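TRNA (Adenine(22)-N(1))-methyltransferase (Mycoplasma capricolum subsp. capricolum, PDB 6QE6) probably methylates N1 of adenine 22 in tRNA, leaving S-adenosyl-L-homocysteine as the cofactor product. Local coordinates at residues S36-D41 with I61-D66; L49-V54 with G86-I91. All blocks are in the same frame, centred on the assembly; numbering follows the deposited sequence.

Interaction 1. Residues S36-D41 with I61-D66; sequences STAIAD and IAYACD. Unlike the reference sequence in segment 36-41: Ala-38 (reference Thr). With SAH (S-adenosyl-L-homocysteine), chain C.
Tyr-63 and Ile-39 meet through the straightest bond of this strand pair, Tyr-63 N to Ile-39 O at 2.8 Å with an N-H...O angle of 171°. On the same strand edge Tyr-63 O takes the N-H of Asp-41, again 2.8 Å, almost in line with the C=O. The last rung runs from Cys-65 N to Asp-41 O, 2.9 Å. All of this lies in the buried part of the pair. Beneath helix 48-55, the arm of Ile-39 lies over its neighbour, CD1 to Ala-62 CB at 3.8 Å; chi1 (67°) turns CG1 in over the backbone, and chi2 near 93° then carries CD1 toward Ala-62. On the other face Ala-40 CB sits at the edge of the Tyr-63 ring, near its plane, while Tyr-63 OH reaches Leu-105 N. These are the first two parallel strands of the Rossmann-like methyltransferase fold, joined by the beta-alpha-beta crossover through helix 48-55, and the second ends in the acidic residue that holds the cofactor ribose. Asp-66 grips both hydroxyls, OD1 taking O2' of SAH at 2.7 Å and OD2 taking O3' at 2.9 Å; Asn-68 N and Asp-45 N also bond to the carboxylate. Asp-41, near the C-terminal end of the first strand, is held by Thr-44 and Thr-111. The opposite end is more open, with Thr-37 exposed and Ile-61 partly so. Ile-61 N still bonds soundly to Thr-37 O, and Ile-61 CG1 packs 3.6 Å from buried Ala-38 CB; only the Ile-39 N to Ile-61 O bond, 3.3 Å, is weak.

Interaction 2. Residues L49-V54 with G86-I91; sequences LPIYLV and GQIFTI
Ile-88 CD1 is surrounded by Pro-50, Ile-51 and Val-54 of helix 48-55, and most of the contact gathers round it. This is the alpha/beta layering of a Rossmann-like methyltransferase: strand 88-92, the outermost parallel strand at this end of the sheet, runs nearly antiparallel to the helix, at 162° between the short axes and 9.7 Å apart. Aliphatic carbons make the contact, with no hydrogen bond across it. In Ile-88, chi1 of -59° sets CG1 beside the backbone N, and the extended chi2 sends CD1 in among the three helix residues, which span one helical turn. Each of the three meets it differently. Pro-50 offers its ring carbon CB, which stands 4.1 Å from Ile-88 CD1 and equally close to the CG2 branch, so both arms of the isoleucine rest on the proline. Ile-51 crosses Ile-88 at about a right angle and touches with CG1, 3.9 Å from Ile-88 CD1. Val-54 lies antiparallel to Ile-88, the two sliding past each other, and its CG2 comes to 3.7 Å from Ile-88 CG1. The valine's other methyl is turned to the neighbouring residue: CG1 meets Gln-87 CB at 4.0 Å, the two side chains again crossing nearly square. That CB is the nearest part of partly exposed Gln-87; beyond it the chain bends at chi2. Around this patch, Val-79 of helix 69-81 also touches Ile-88, and Ala-62 and Ala-64 of strand 59-66 lie against Pro-50. The closest approach of all is to the helix backbone: Ile-88 CD1 lies 3.5 Å from Pro-50 O, the carbonyl that also accepts the intrahelical bond from Val-54 N.

Both contacts are largely buried and belong to one layered unit: interaction 1 joins two strands within the sheet, opening to solvent at Thr-37 and Ile-61, and interaction 2 lays helix 48-55 on the outermost strand at that end, opening at Gln-87. Strand 59-66 links them, paired with 36-42 along one edge and with 88-92 along the other, where Ala-62 N and Ala-64 N probably bond to Gln-87 O and Phe-89 O. Pro-50 belongs to both neighbourhoods, packing its CD near Asp-41 OD2. Backbone hydrogen bonds hold interaction 1, and one of its strands ends in the cofactor-binding Asp-66; interaction 2 has no hydrogen bond across it, relies on aliphatic side-chain contacts and buries about half as much surface.

Interaction 1. Residues S36-D41 with I61-D66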
ATOM      1  N   SER A  36       2.335   9.026 -16.836  1.00 32.52           N
ATOM      2  CA  SER A  36       3.581   8.463 -16.336  1.00 35.40           C
ATOM      3  C   SER A  36       4.387   7.880 -17.477  1.00 33.35           C
ATOM      4  O   SER A  36       3.832   7.436 -18.478  1.00 29.78           O
ATOM      5  CB  SER A  36       3.323   7.377 -15.293  1.00 31.39           C
ATOM      6  OG  SER A  36       2.748   7.959 -14.145  1.00 38.10           O
ATOM      7  N   THR A  37       5.709   7.876 -17.313  1.00 31.52           N
ATOM      8  CA  THR A  37       6.547   7.200 -18.292  1.00 32.00           C
ATOM      9  C   THR A  37       6.648   5.707 -17.988  1.00 34.11           C
ATOM     10  O   THR A  37       6.323   4.868 -18.836  1.00 34.98           O
ATOM     11  CB  THR A  37       7.934   7.853 -18.353  1.00 30.18           C
ATOM     12  OG1 THR A  37       7.824   9.124 -19.002  1.00 35.12           O
ATOM     13  CG2 THR A  37       8.895   6.994 -19.144  1.00 26.42           C
ATOM     14  N   ALA A  38       7.076   5.356 -16.774  1.00 35.45           N
ATOM     15  CA  ALA A  38       7.302   3.964 -16.407  1.00 34.01           C
ATOM     16  C   ALA A  38       6.808   3.716 -14.989  1.00 33.69           C
ATOM     17  O   ALA A  38       7.069   4.514 -14.085  1.00 36.66           O
ATOM     18  CB  ALA A  38       8.790   3.591 -16.518  1.00 26.16           C
ATOM     19  N   ILE A  39       6.095   2.607 -14.797  1.00 30.53           N
ATOM     20  CA  ILE A  39       5.688   2.168 -13.468  1.00 31.71           C
ATOM     21  C   ILE A  39       6.180   0.742 -13.260  1.00 30.58           C
ATOM     22  O   ILE A  39       6.438   0.004 -14.212  1.00 33.48           O
ATOM     23  CB  ILE A  39       4.158   2.263 -13.257  1.00 31.50           C
ATOM     24  CG1 ILE A  39       3.397   1.263 -14.159  1.00 27.78           C
ATOM     25  CG2 ILE A  39       3.669   3.717 -13.458  1.00 26.11           C
ATOM     26  CD1 ILE A  39       3.089  -0.097 -13.501  1.00 22.23           C
ATOM     27  N   ALA A  40       6.301   0.346 -11.996  1.00 27.19           N
ATOM     28  CA  ALA A  40       6.639  -1.034 -11.667  1.00 30.93           C
ATOM     29  C   ALA A  40       5.607  -1.592 -10.690  1.00 30.80           C
ATOM     30  O   ALA A  40       5.377  -1.014  -9.625  1.00 33.10           O
ATOM     31  CB  ALA A  40       8.051  -1.139 -11.093  1.00 28.81           C
ATOM     32  N   ASP A  41       4.981  -2.708 -11.053  1.00 33.22           N
ATOM     33  CA  ASP A  41       4.047  -3.404 -10.173  1.00 30.95           C
ATOM     34  C   ASP A  41       4.818  -4.515  -9.473  1.00 34.61           C
ATOM     35  O   ASP A  41       5.299  -5.449 -10.122  1.00 36.00           O
ATOM     36  CB  ASP A  41       2.863  -3.957 -10.965  1.00 32.42           C
ATOM     37  CG  ASP A  41       1.700  -4.409 -10.079  1.00 37.20           C
ATOM     38  OD1 ASP A  41       1.638  -4.054  -8.865  1.00 35.67           O
ATOM     39  OD2 ASP A  41       0.825  -5.115 -10.628  1.00 35.62           O
ATOM     40  N   ILE A  61       5.223   2.585 -20.317  1.00 33.11           N
ATOM     41  CA  ILE A  61       5.675   1.213 -20.129  1.00 34.35           C
ATOM     42  C   ILE A  61       5.416   0.768 -18.688  1.00 35.34           C
ATOM     43  O   ILE A  61       5.149   1.574 -17.787  1.00 32.49           O
ATOM     44  CB  ILE A  61       7.166   1.025 -20.501  1.00 35.50           C
ATOM     45  CG1 ILE A  61       8.078   1.755 -19.526  1.00 30.56           C
ATOM     46  CG2 ILE A  61       7.437   1.457 -21.940  1.00 33.25           C
ATOM     47  CD1 ILE A  61       9.452   1.121 -19.442  1.00 35.37           C
ATOM     48  N   ALA A  62       5.479  -0.544 -18.478  1.00 30.47           N
ATOM     49  CA  ALA A  62       5.311  -1.098 -17.145  1.00 32.78           C
ATOM     50  C   ALA A  62       6.271  -2.259 -16.944  1.00 33.48           C
ATOM     51  O   ALA A  62       6.491  -3.072 -17.848  1.00 30.33           O
ATOM     52  CB  ALA A  62       3.866  -1.565 -16.891  1.00 29.09           C
ATOM     53  N   TYR A  63       6.854  -2.310 -15.758  1.00 31.66           N
ATOM     54  CA  TYR A  63       7.574  -3.477 -15.271  1.00 36.40           C
ATOM     55  C   TYR A  63       6.633  -4.317 -14.403  1.00 32.71           C
ATOM     56  O   TYR A  63       6.128  -3.837 -13.382  1.00 36.20           O
ATOM     57  CB  TYR A  63       8.801  -3.036 -14.477  1.00 28.02           C
ATOM     58  CG  TYR A  63       9.772  -2.245 -15.298  1.00 30.69           C
ATOM     59  CD1 TYR A  63      10.469  -2.826 -16.359  1.00 36.25           C
ATOM     60  CD2 TYR A  63      10.003  -0.921 -15.022  1.00 30.34           C
ATOM     61  CE1 TYR A  63      11.371  -2.080 -17.114  1.00 34.32           C
ATOM     62  CE2 TYR A  63      10.894  -0.181 -15.761  1.00 36.73           C
ATOM     63  CZ  TYR A  63      11.578  -0.752 -16.798  1.00 32.24           C
ATOM     64  OH  TYR A  63      12.463   0.042 -17.503  1.00 42.12           O
ATOM     65  N   ALA A  64       6.393  -5.557 -14.805  1.00 33.06           N
ATOM     66  CA  ALA A  64       5.459  -6.447 -14.108  1.00 35.21           C
ATOM     67  C   ALA A  64       6.280  -7.504 -13.374  1.00 37.14           C
ATOM     68  O   ALA A  64       6.738  -8.476 -13.980  1.00 39.13           O
ATOM     69  CB  ALA A  64       4.470  -7.071 -15.082  1.00 30.87           C
ATOM     70  N   CYS A  65       6.456  -7.310 -12.069  1.00 33.67           N
ATOM     71  CA  CYS A  65       7.461  -8.013 -11.280  1.00 33.53           C
ATOM     72  C   CYS A  65       6.820  -8.984 -10.304  1.00 35.93           C
ATOM     73  O   CYS A  65       5.777  -8.695  -9.712  1.00 36.71           O
ATOM     74  CB  CYS A  65       8.328  -7.036 -10.480  1.00 35.25           C
ATOM     75  SG  CYS A  65       8.721  -5.493 -11.345  1.00 47.09           S
ATOM     76  N   ASP A  66       7.477 -10.117 -10.111  1.00 34.24           N
ATOM     77  CA  ASP A  66       7.056 -11.078  -9.115  1.00 35.15           C
ATOM     78  C   ASP A  66       8.269 -11.853  -8.613  1.00 37.01           C
ATOM     79  O   ASP A  66       9.253 -12.054  -9.330  1.00 37.46           O
ATOM     80  CB  ASP A  66       5.987 -12.027  -9.668  1.00 36.88           C
ATOM     81  CG  ASP A  66       5.088 -12.586  -8.570  1.00 41.12           C
ATOM     82  OD1 ASP A  66       5.621 -13.244  -7.650  1.00 40.40           O
ATOM     83  OD2 ASP A  66       3.859 -12.350  -8.603  1.00 42.94           O
TER
HETATM   84  N   SAH C 301      -0.941  -7.555  -7.179  1.00 38.94           N
HETATM   85  CA  SAH C 301      -2.115  -8.420  -7.128  1.00 46.14           C
HETATM   86  CB  SAH C 301      -1.741  -9.814  -6.602  1.00 44.47           C
HETATM   87  CG  SAH C 301      -1.285  -9.906  -5.144  1.00 42.47           C
HETATM   88  SD  SAH C 301      -1.020 -11.622  -4.626  1.00 43.17           S
HETATM   89  C   SAH C 301      -3.226  -7.814  -6.267  1.00 51.39           C
HETATM   90  O   SAH C 301      -2.974  -6.938  -5.431  1.00 51.09           O
HETATM   91  OXT SAH C 301      -4.399  -8.186  -6.380  1.00 50.53           O
HETATM   92  C5' SAH C 301       0.641 -11.242  -4.024  1.00 38.65           C
HETATM   93  C4' SAH C 301       1.705 -11.487  -5.089  1.00 38.42           C
HETATM   94  O4' SAH C 301       2.931 -10.958  -4.643  1.00 35.97           O
HETATM   95  C3' SAH C 301       1.954 -12.963  -5.335  1.00 38.23           C
HETATM   96  O3' SAH C 301       1.888 -13.225  -6.718  1.00 41.27           O
HETATM   97  C2' SAH C 301       3.366 -13.214  -4.832  1.00 39.93           C
HETATM   98  O2' SAH C 301       4.005 -14.138  -5.669  1.00 40.22           O
HETATM   99  C1' SAH C 301       3.991 -11.840  -4.915  1.00 34.80           C
HETATM  100  N9  SAH C 301       5.039 -11.606  -3.922  1.00 36.12           N
HETATM  101  C8  SAH C 301       5.061 -12.022  -2.622  1.00 35.71           C
HETATM  102  N7  SAH C 301       6.214 -11.569  -2.059  1.00 30.92           N
HETATM  103  C5  SAH C 301       6.907 -10.876  -2.970  1.00 30.59           C
HETATM  104  C6  SAH C 301       8.129 -10.224  -2.916  1.00 35.55           C
HETATM  105  N6  SAH C 301       8.845 -10.208  -1.794  1.00 33.22           N
HETATM  106  N1  SAH C 301       8.596  -9.593  -4.046  1.00 32.47           N
HETATM  107  C2  SAH C 301       7.859  -9.600  -5.214  1.00 32.92           C
HETATM  108  N3  SAH C 301       6.647 -10.255  -5.250  1.00 34.55           N
HETATM  109  C4  SAH C 301       6.179 -10.882  -4.146  1.00 30.52           C

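Interaction 2. Residues L49-V54 with G86-I91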
ATOM      1  N   LEU A  49      -3.070  -5.205 -13.607  1.00 34.72           N
ATOM      2  CA  LEU A  49      -2.891  -3.776 -13.344  1.00 36.12           C
ATOM      3  C   LEU A  49      -1.928  -3.131 -14.340  1.00 35.47           C
ATOM      4  O   LEU A  49      -2.280  -2.079 -14.912  1.00 33.54           O
ATOM      5  CB  LEU A  49      -2.463  -3.548 -11.888  1.00 33.51           C
ATOM      6  CG  LEU A  49      -2.073  -2.113 -11.496  1.00 28.34           C
ATOM      7  CD1 LEU A  49      -3.253  -1.168 -11.629  1.00 28.06           C
ATOM      8  CD2 LEU A  49      -1.504  -2.036 -10.061  1.00 31.51           C
ATOM      9  N   PRO A  50      -0.726  -3.674 -14.602  1.00 32.10           N
ATOM     10  CA  PRO A  50       0.087  -3.105 -15.694  1.00 32.61           C
ATOM     11  C   PRO A  50      -0.641  -3.054 -17.024  1.00 33.66           C
ATOM     12  O   PRO A  50      -0.547  -2.046 -17.735  1.00 36.14           O
ATOM     13  CB  PRO A  50       1.303  -4.041 -15.747  1.00 31.71           C
ATOM     14  CG  PRO A  50       1.453  -4.531 -14.364  1.00 29.58           C
ATOM     15  CD  PRO A  50       0.042  -4.666 -13.826  1.00 35.88           C
ATOM     16  N   ILE A  51      -1.364  -4.122 -17.378  1.00 32.08           N
ATOM     17  CA  ILE A  51      -2.111  -4.152 -18.634  1.00 28.55           C
ATOM     18  C   ILE A  51      -3.138  -3.026 -18.673  1.00 33.52           C
ATOM     19  O   ILE A  51      -3.199  -2.257 -19.637  1.00 33.81           O
ATOM     20  CB  ILE A  51      -2.763  -5.535 -18.829  1.00 37.85           C
ATOM     21  CG1 ILE A  51      -1.701  -6.571 -19.204  1.00 36.27           C
ATOM     22  CG2 ILE A  51      -3.876  -5.485 -19.874  1.00 35.48           C
ATOM     23  CD1 ILE A  51      -2.124  -7.986 -18.926  1.00 38.17           C
ATOM     24  N   TYR A  52      -3.949  -2.898 -17.621  1.00 33.67           N
ATOM     25  CA  TYR A  52      -4.935  -1.819 -17.568  1.00 34.06           C
ATOM     26  C   TYR A  52      -4.281  -0.449 -17.750  1.00 38.40           C
ATOM     27  O   TYR A  52      -4.751   0.376 -18.547  1.00 34.23           O
ATOM     28  CB  TYR A  52      -5.694  -1.864 -16.242  1.00 32.71           C
ATOM     29  CG  TYR A  52      -6.718  -0.766 -16.101  1.00 35.38           C
ATOM     30  CD1 TYR A  52      -8.042  -0.989 -16.477  1.00 34.66           C
ATOM     31  CD2 TYR A  52      -6.370   0.499 -15.600  1.00 34.18           C
ATOM     32  CE1 TYR A  52      -9.007   0.001 -16.367  1.00 38.89           C
ATOM     33  CE2 TYR A  52      -7.334   1.516 -15.485  1.00 38.12           C
ATOM     34  CZ  TYR A  52      -8.659   1.248 -15.871  1.00 45.44           C
ATOM     35  OH  TYR A  52      -9.648   2.205 -15.769  1.00 41.70           O
ATOM     36  N   LEU A  53      -3.198  -0.189 -16.998  1.00 32.12           N
ATOM     37  CA  LEU A  53      -2.550   1.122 -17.027  1.00 37.70           C
ATOM     38  C   LEU A  53      -1.999   1.445 -18.411  1.00 33.76           C
ATOM     39  O   LEU A  53      -2.099   2.586 -18.879  1.00 30.21           O
ATOM     40  CB  LEU A  53      -1.432   1.178 -15.987  1.00 34.80           C
ATOM     41  CG  LEU A  53      -1.833   1.190 -14.513  1.00 33.56           C
ATOM     42  CD1 LEU A  53      -0.598   1.031 -13.672  1.00 24.88           C
ATOM     43  CD2 LEU A  53      -2.552   2.479 -14.166  1.00 35.63           C
ATOM     44  N   VAL A  54      -1.414   0.455 -19.081  1.00 33.56           N
ATOM     45  CA  VAL A  54      -0.911   0.699 -20.429  1.00 40.28           C
ATOM     46  C   VAL A  54      -2.068   0.896 -21.407  1.00 37.25           C
ATOM     47  O   VAL A  54      -2.047   1.814 -22.233  1.00 36.12           O
ATOM     48  CB  VAL A  54       0.024  -0.442 -20.859  1.00 38.92           C
ATOM     49  CG1 VAL A  54       0.191  -0.453 -22.378  1.00 35.09           C
ATOM     50  CG2 VAL A  54       1.371  -0.278 -20.166  1.00 37.75           C
ATOM     51  N   GLY A  86       5.695  -5.056 -26.264  1.00 41.42           N
ATOM     52  CA  GLY A  86       6.605  -3.935 -26.392  1.00 41.72           C
ATOM     53  C   GLY A  86       6.456  -2.838 -25.359  1.00 44.00           C
ATOM     54  O   GLY A  86       7.208  -1.857 -25.406  1.00 41.83           O
ATOM     55  N   GLN A  87       5.502  -2.970 -24.433  1.00 38.21           N
ATOM     56  CA  GLN A  87       5.237  -1.936 -23.440  1.00 38.52           C
ATOM     57  C   GLN A  87       5.289  -2.493 -22.024  1.00 40.03           C
ATOM     58  O   GLN A  87       5.569  -1.748 -21.083  1.00 39.68           O
ATOM     59  CB  GLN A  87       3.882  -1.270 -23.680  1.00 37.23           C
ATOM     60  CG  GLN A  87       3.808  -0.399 -24.947  1.00 46.47           C
ATOM     61  CD  GLN A  87       3.529  -1.204 -26.238  1.00 52.59           C
ATOM     62  OE1 GLN A  87       2.647  -2.069 -26.278  1.00 47.66           O
ATOM     63  NE2 GLN A  87       4.284  -0.900 -27.299  1.00 47.66           N
ATOM     64  N   ILE A  88       5.015  -3.785 -21.842  1.00 39.60           N
ATOM     65  CA  ILE A  88       5.053  -4.398 -20.521  1.00 35.31           C
ATOM     66  C   ILE A  88       6.099  -5.504 -20.518  1.00 39.62           C
ATOM     67  O   ILE A  88       6.177  -6.297 -21.460  1.00 43.30           O
ATOM     68  CB  ILE A  88       3.667  -4.925 -20.111  1.00 36.41           C
ATOM     69  CG1 ILE A  88       2.673  -3.769 -20.114  1.00 37.18           C
ATOM     70  CG2 ILE A  88       3.703  -5.575 -18.737  1.00 31.89           C
ATOM     71  CD1 ILE A  88       1.267  -4.184 -19.797  1.00 32.44           C
ATOM     72  N   PHE A  89       6.913  -5.544 -19.464  1.00 39.01           N
ATOM     73  CA  PHE A  89       8.068  -6.434 -19.378  1.00 37.39           C
ATOM     74  C   PHE A  89       7.987  -7.190 -18.067  1.00 34.97           C
ATOM     75  O   PHE A  89       7.895  -6.571 -17.005  1.00 35.57           O
ATOM     76  CB  PHE A  89       9.383  -5.640 -19.453  1.00 34.81           C
ATOM     77  CG  PHE A  89       9.480  -4.754 -20.654  1.00 35.23           C
ATOM     78  CD1 PHE A  89       9.859  -5.269 -21.881  1.00 37.26           C
ATOM     79  CD2 PHE A  89       9.167  -3.409 -20.569  1.00 38.13           C
ATOM     80  CE1 PHE A  89       9.920  -4.453 -23.007  1.00 44.23           C
ATOM     81  CE2 PHE A  89       9.235  -2.578 -21.696  1.00 40.83           C
ATOM     82  CZ  PHE A  89       9.608  -3.100 -22.909  1.00 39.71           C
ATOM     83  N   THR A  90       8.022  -8.516 -18.129  1.00 38.04           N
ATOM     84  CA  THR A  90       7.995  -9.293 -16.898  1.00 36.32           C
ATOM     85  C   THR A  90       9.391  -9.363 -16.296  1.00 39.00           C
ATOM     86  O   THR A  90      10.385  -9.539 -17.008  1.00 43.57           O
ATOM     87  CB  THR A  90       7.453 -10.700 -17.142  1.00 36.46           C
ATOM     88  OG1 THR A  90       8.004 -11.218 -18.357  1.00 45.63           O
ATOM     89  CG2 THR A  90       5.934 -10.686 -17.234  1.00 33.35           C
ATOM     90  N   ILE A  91       9.460  -9.200 -14.976  1.00 33.83           N
ATOM     91  CA  ILE A  91      10.709  -9.238 -14.230  1.00 34.48           C
ATOM     92  C   ILE A  91      10.529 -10.162 -13.030  1.00 39.01           C
ATOM     93  O   ILE A  91       9.624  -9.958 -12.211  1.00 34.88           O
ATOM     94  CB  ILE A  91      11.141  -7.836 -13.759  1.00 38.84           C
ATOM     95  CG1 ILE A  91      11.211  -6.842 -14.928  1.00 36.55           C
ATOM     96  CG2 ILE A  91      12.471  -7.909 -12.987  1.00 37.49           C
ATOM     97  CD1 ILE A  91      12.170  -7.227 -16.015  1.00 36.86           C
TER